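Local coordinates for surface presentation of antigens protein SpaO (Shigella flexneri, PDB 4TT9), which is required for host-cell invasion and Ipa antigen secretion, and is represented here by its C-terminal SpoA domain, a piece of the type III secretion C-ring protein, at residues F23-K28 / K52-K57; V63-L68 / I79-V84. One frame throughout, in Å; residues are numbered along the deposited sequence.

Interaction 1: F23-K28 / K52-K57; sequences FILLEK and KHVNIK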
loop_
_atom_site.group_PDB
_atom_site.type_symbol
_atom_site.label_atom_id
_atom_site.label_comp_id
_atom_site.label_asym_id
_atom_site.label_seq_id
_atom_site.Cartn_x
_atom_site.Cartn_y
_atom_site.Cartn_z
ATOM N N PHE B 23 3.089 -2.073 -2.404
ATOM C CA PHE B 23 1.675 -2.120 -2.739
ATOM C C PHE B 23 0.967 -1.019 -1.969
ATOM O O PHE B 23 0.790 -1.102 -0.759
ATOM C CB PHE B 23 1.092 -3.502 -2.448
ATOM C CG PHE B 23 1.678 -4.588 -3.310
ATOM C CD1 PHE B 23 1.054 -4.969 -4.487
ATOM C CD2 PHE B 23 2.864 -5.218 -2.955
ATOM C CE1 PHE B 23 1.597 -5.962 -5.287
ATOM C CE2 PHE B 23 3.411 -6.218 -3.759
ATOM C CZ PHE B 23 2.776 -6.585 -4.920
ATOM N N ILE B 24 0.569 0.016 -2.701
ATOM C CA ILE B 24 0.260 1.322 -2.131
ATOM C C ILE B 24 -1.210 1.645 -2.296
ATOM O O ILE B 24 -1.714 1.700 -3.416
ATOM C CB ILE B 24 1.111 2.403 -2.823
ATOM C CG1 ILE B 24 2.559 2.287 -2.366
ATOM C CG2 ILE B 24 0.561 3.789 -2.573
ATOM C CD1 ILE B 24 3.419 3.392 -2.843
ATOM N N LEU B 25 -1.893 1.862 -1.177
ATOM C CA LEU B 25 -3.338 2.051 -1.181
ATOM C C LEU B 25 -3.704 3.494 -1.460
ATOM O O LEU B 25 -4.651 3.779 -2.185
ATOM C CB LEU B 25 -3.906 1.636 0.168
ATOM C CG LEU B 25 -3.670 0.175 0.534
ATOM C CD1 LEU B 25 -4.294 -0.173 1.877
ATOM C CD2 LEU B 25 -4.233 -0.711 -0.542
ATOM N N LEU B 26 -2.935 4.410 -0.886
ATOM C CA LEU B 26 -3.283 5.819 -0.938
ATOM C C LEU B 26 -2.060 6.660 -0.670
ATOM O O LEU B 26 -1.249 6.324 0.186
ATOM C CB LEU B 26 -4.341 6.132 0.120
ATOM C CG LEU B 26 -4.987 7.511 0.026
ATOM C CD1 LEU B 26 -5.967 7.549 -1.134
ATOM C CD2 LEU B 26 -5.676 7.872 1.322
ATOM N N GLU B 27 -1.923 7.746 -1.422
ATOM C CA GLU B 27 -0.952 8.776 -1.112
ATOM C C GLU B 27 -1.756 10.024 -0.851
ATOM O O GLU B 27 -2.482 10.488 -1.733
ATOM C CB GLU B 27 -0.003 9.036 -2.284
ATOM C CG GLU B 27 1.047 7.971 -2.530
ATOM C CD GLU B 27 1.992 8.345 -3.655
ATOM O OE1 GLU B 27 1.884 9.474 -4.180
ATOM O OE2 GLU B 27 2.849 7.509 -4.010
ATOM N N LYS B 28 -1.645 10.554 0.361
ATOM C CA LYS B 28 -2.307 11.805 0.698
ATOM C C LYS B 28 -1.260 12.899 0.877
ATOM O O LYS B 28 -0.332 12.754 1.675
ATOM C CB LYS B 28 -3.129 11.645 1.979
ATOM C CG LYS B 28 -4.187 12.722 2.171
ATOM C CD LYS B 28 -5.004 12.476 3.415
ATOM C CE LYS B 28 -6.381 13.091 3.279
ATOM N NZ LYS B 28 -6.312 14.447 2.686
ATOM N N LYS B 52 -9.665 -1.414 -5.167
ATOM C CA LYS B 52 -9.658 -1.701 -6.590
ATOM C C LYS B 52 -8.650 -0.848 -7.353
ATOM O O LYS B 52 -8.535 -0.961 -8.575
ATOM C CB LYS B 52 -11.051 -1.467 -7.163
ATOM C CG LYS B 52 -12.122 -2.365 -6.572
ATOM C CD LYS B 52 -11.841 -3.829 -6.872
ATOM C CE LYS B 52 -12.919 -4.719 -6.290
ATOM N NZ LYS B 52 -12.462 -6.131 -6.220
ATOM N N HIS B 53 -7.925 0.006 -6.634
ATOM C CA HIS B 53 -6.930 0.880 -7.252
ATOM C C HIS B 53 -5.629 0.922 -6.466
ATOM O O HIS B 53 -5.137 1.997 -6.144
ATOM C CB HIS B 53 -7.467 2.305 -7.401
ATOM C CG HIS B 53 -8.570 2.437 -8.403
ATOM N ND1 HIS B 53 -9.866 2.041 -8.138
ATOM C CD2 HIS B 53 -8.578 2.927 -9.664
ATOM C CE1 HIS B 53 -10.622 2.280 -9.197
ATOM N NE2 HIS B 53 -9.864 2.819 -10.135
ATOM N N VAL B 54 -5.077 -0.244 -6.152
ATOM C CA VAL B 54 -3.753 -0.315 -5.542
ATOM C C VAL B 54 -2.719 0.005 -6.600
ATOM O O VAL B 54 -2.798 -0.494 -7.728
ATOM C CB VAL B 54 -3.456 -1.717 -5.035
ATOM C CG1 VAL B 54 -2.275 -1.694 -4.091
ATOM C CG2 VAL B 54 -4.676 -2.278 -4.349
ATOM N N ASN B 55 -1.755 0.849 -6.238
ATOM C CA ASN B 55 -0.649 1.201 -7.122
ATOM C C ASN B 55 0.540 0.326 -6.830
ATOM O O ASN B 55 0.944 0.190 -5.675
ATOM C CB ASN B 55 -0.244 2.656 -6.917
ATOM C CG ASN B 55 -1.272 3.613 -7.437
ATOM O OD1 ASN B 55 -2.149 3.228 -8.198
ATOM N ND2 ASN B 55 -1.166 4.870 -7.048
ATOM N N ILE B 56 1.107 -0.274 -7.863
ATOM C CA ILE B 56 2.245 -1.144 -7.641
ATOM C C ILE B 56 3.504 -0.406 -8.051
ATOM O O ILE B 56 3.613 0.066 -9.183
ATOM C CB ILE B 56 2.097 -2.466 -8.391
ATOM C CG1 ILE B 56 0.671 -2.992 -8.209
ATOM C CG2 ILE B 56 3.129 -3.483 -7.899
ATOM C CD1 ILE B 56 0.364 -4.274 -8.948
ATOM N N LYS B 57 4.436 -0.291 -7.108
ATOM C CA LYS B 57 5.662 0.453 -7.316
ATOM C C LYS B 57 6.852 -0.472 -7.184
ATOM O O LYS B 57 6.862 -1.360 -6.335
ATOM C CB LYS B 57 5.792 1.582 -6.296
ATOM C CG LYS B 57 4.927 2.802 -6.560
ATOM C CD LYS B 57 5.383 3.944 -5.665
ATOM C CE LYS B 57 4.716 5.256 -6.013
ATOM N NZ LYS B 57 5.129 6.330 -5.060
#

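Interaction 2: V63-L68 / I79-V84; sequences VGHGEL and ISSWMV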
loop_
_atom_site.group_PDB
_atom_site.type_symbol
_atom_site.label_atom_id
_atom_site.label_comp_id
_atom_site.label_asym_id
_atom_site.label_seq_id
_atom_site.Cartn_x
_atom_site.Cartn_y
_atom_site.Cartn_z
ATOM N N VAL B 63 4.768 0.977 -11.732
ATOM C CA VAL B 63 4.838 -0.015 -12.788
ATOM C C VAL B 63 3.478 -0.612 -13.103
ATOM O O VAL B 63 3.363 -1.434 -14.004
ATOM C CB VAL B 63 5.795 -1.137 -12.413
ATOM C CG1 VAL B 63 7.207 -0.627 -12.389
ATOM C CG2 VAL B 63 5.430 -1.681 -11.062
ATOM N N GLY B 64 2.448 -0.214 -12.365
ATOM C CA GLY B 64 1.120 -0.745 -12.621
ATOM C C GLY B 64 0.133 -0.514 -11.502
ATOM O O GLY B 64 0.422 0.202 -10.549
ATOM N N HIS B 65 -1.037 -1.130 -11.626
ATOM C CA HIS B 65 -2.123 -0.964 -10.667
ATOM C C HIS B 65 -2.837 -2.286 -10.466
ATOM O O HIS B 65 -3.008 -3.050 -11.409
ATOM C CB HIS B 65 -3.119 0.076 -11.175
ATOM C CG HIS B 65 -2.486 1.372 -11.576
ATOM N ND1 HIS B 65 -2.438 2.467 -10.735
ATOM C CD2 HIS B 65 -1.880 1.755 -12.724
ATOM C CE1 HIS B 65 -1.829 3.467 -11.354
ATOM N NE2 HIS B 65 -1.480 3.058 -12.560
ATOM N N GLY B 66 -3.254 -2.572 -9.244
ATOM C CA GLY B 66 -3.914 -3.836 -8.989
ATOM C C GLY B 66 -5.111 -3.768 -8.059
ATOM O O GLY B 66 -5.418 -2.725 -7.482
ATOM N N GLU B 67 -5.782 -4.898 -7.898
ATOM C CA GLU B 67 -6.962 -4.961 -7.054
ATOM C C GLU B 67 -6.702 -5.938 -5.921
ATOM O O GLU B 67 -6.222 -7.045 -6.149
ATOM C CB GLU B 67 -8.161 -5.428 -7.879
ATOM C CG GLU B 67 -8.208 -4.817 -9.278
ATOM C CD GLU B 67 -8.989 -5.659 -10.269
ATOM O OE1 GLU B 67 -9.948 -6.337 -9.835
ATOM O OE2 GLU B 67 -8.646 -5.640 -11.476
ATOM N N LEU B 68 -7.016 -5.536 -4.699
ATOM C CA LEU B 68 -6.839 -6.425 -3.561
ATOM C C LEU B 68 -8.021 -7.361 -3.500
ATOM O O LEU B 68 -9.173 -6.927 -3.560
ATOM C CB LEU B 68 -6.723 -5.625 -2.262
ATOM C CG LEU B 68 -6.813 -6.356 -0.920
ATOM C CD1 LEU B 68 -5.640 -7.267 -0.738
ATOM C CD2 LEU B 68 -6.873 -5.356 0.200
ATOM N N ILE B 79 -3.695 -8.121 -10.971
ATOM C CA ILE B 79 -3.121 -7.020 -11.736
ATOM C C ILE B 79 -4.064 -6.560 -12.842
ATOM O O ILE B 79 -4.543 -7.354 -13.649
ATOM C CB ILE B 79 -1.747 -7.401 -12.320
ATOM C CG1 ILE B 79 -0.840 -7.920 -11.211
ATOM C CG2 ILE B 79 -1.096 -6.209 -13.008
ATOM C CD1 ILE B 79 0.386 -8.588 -11.730
ATOM N N SER B 80 -4.321 -5.259 -12.869
ATOM C CA SER B 80 -5.277 -4.697 -13.803
ATOM C C SER B 80 -4.570 -3.883 -14.864
ATOM O O SER B 80 -5.117 -3.667 -15.945
ATOM C CB SER B 80 -6.296 -3.833 -13.061
ATOM O OG SER B 80 -5.659 -2.909 -12.195
ATOM N N SER B 81 -3.359 -3.428 -14.548
ATOM C CA SER B 81 -2.516 -2.719 -15.505
ATOM C C SER B 81 -1.043 -2.847 -15.123
ATOM O O SER B 81 -0.703 -2.858 -13.946
ATOM C CB SER B 81 -2.933 -1.249 -15.637
ATOM O OG SER B 81 -3.084 -0.616 -14.382
ATOM N N TRP B 82 -0.174 -2.969 -16.124
ATOM C CA TRP B 82 1.256 -3.131 -15.887
ATOM C C TRP B 82 2.020 -2.366 -16.946
ATOM O O TRP B 82 1.843 -2.611 -18.132
ATOM C CB TRP B 82 1.637 -4.600 -15.944
ATOM C CG TRP B 82 2.892 -4.905 -15.214
ATOM C CD1 TRP B 82 4.066 -5.322 -15.751
ATOM C CD2 TRP B 82 3.108 -4.809 -13.802
ATOM N NE1 TRP B 82 4.994 -5.514 -14.762
ATOM C CE2 TRP B 82 4.430 -5.199 -13.554
ATOM C CE3 TRP B 82 2.303 -4.434 -12.723
ATOM C CZ2 TRP B 82 4.975 -5.220 -12.267
ATOM C CZ3 TRP B 82 2.838 -4.460 -11.449
ATOM C CH2 TRP B 82 4.158 -4.851 -11.230
ATOM N N MET B 83 2.888 -1.459 -16.517
ATOM C CA MET B 83 3.374 -0.399 -17.390
ATOM C C MET B 83 4.848 -0.497 -17.801
ATOM O O MET B 83 5.500 0.530 -17.993
ATOM C CB MET B 83 3.111 0.951 -16.714
ATOM C CG MET B 83 1.652 1.157 -16.329
ATOM S SD MET B 83 1.426 2.238 -14.904
ATOM C CE MET B 83 2.312 3.697 -15.433
ATOM N N VAL B 84 5.366 -1.713 -17.965
ATOM C CA VAL B 84 6.779 -1.884 -18.323
ATOM C C VAL B 84 7.089 -3.285 -18.852
ATOM O O VAL B 84 6.442 -4.256 -18.466
ATOM C CB VAL B 84 7.707 -1.571 -17.120
ATOM C CG1 VAL B 84 7.683 -2.707 -16.107
ATOM C CG2 VAL B 84 9.128 -1.292 -17.594
#

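Interaction 1: F23-K28 / K52-K57
I24 and N55 form an antiparallel hydrogen-bonded pair: I24 N gives to N55 O at 3.0 Å and N55 N returns to I24 O at 2.9 Å, the second bond nearly straight at 168°. F23 and I56 make the adjoining non-hydrogen-bonded pair. Their side chains run side by side, and F23 CE1 reaches I56 CG2 at 3.9 Å. On the sheet face of I24 and N55, I24 CD1 presses on the K57 chain, 3.5 Å from K57 CD, a tight carbon contact. Beyond it K57 NZ meets E27 OE2 tip to tip in a 2.8 Å salt bridge; K57 stays extended beyond CG, and chi4 (177°) sets NZ anti at the end of the chain, beside E27 OE2. At L25 the chain turns a corner, and L25 CD2 rests against V54 CG2 at 4.1 Å. Farther out, N55 OD1 is hydrogen-bonded to H65 ND1, and the F23 ring meets F44 and F46 of the second subunit edge-to-face. Residues of 23-28 also pair antiparallel with a strand of that subunit, so this bent strand serves two sheet partners, an arrangement consistent with the intertwined SpoA dimer of the FliN family.

Interaction 2: V63-L68 / I79-V84
The V63 side chain packs on a face of the W82 six-membered ring, the two side chains lying side by side and pointing the same way. V63 CB sits 4.3 Å from the centroid of that ring, only 15° off the normal, in a CH-pi contact, while V63 CG2 approaches W82 CH2 to 3.4 Å. V63 O also lies over a face of the indole, offset toward the rim. G64 has backbone angles that call for glycine, and its CA lies close to S81 O and W82 CE3. Backbone hydrogen bonds join the antiparallel strands: M83 N gives to V63 O at 2.6 Å, and H65 N to S81 O at 2.9 Å. S80 and S81 both face H65, a classic beta bulge that shifts the register by one residue where the chain turns between strands 75-79 and 81-82. Three donors converge on H65 O: S80 N at 3.0 Å and S81 N at 3.2 Å in its carbonyl plane, and S80 OG at 2.8 Å well above it. Around the imidazole, S81 OG stands at the edge, 3.1 Å from H65 CD2, and M83 SD approaches obliquely. H65 ND1 is hydrogen-bonded to N55 OD1 on strand 54-58.

The two contacts belong to one antiparallel sheet, in which strands 54-58 and 61-70 are neighbours; their centres lie about 10 Å apart. The centre of interaction 1 is about 3 Å from the centre of the chain, that of interaction 2 about 11 Å, with more of its touching residues exposed. They meet directly: I56 CD1 packs on W82 CZ3 at 3.5 Å, and the backbone probably bonds from G66 N to V54 O. Their chemistry differs accordingly. Interaction 1 combines regular pairing, aliphatic packing and an ion pair beside the second subunit, whereas interaction 2 adds to its backbone bonds a bulge, a serine hydroxyl donor and an indole face. Both touch the second subunit, interaction 1 through the more extensive set of residues.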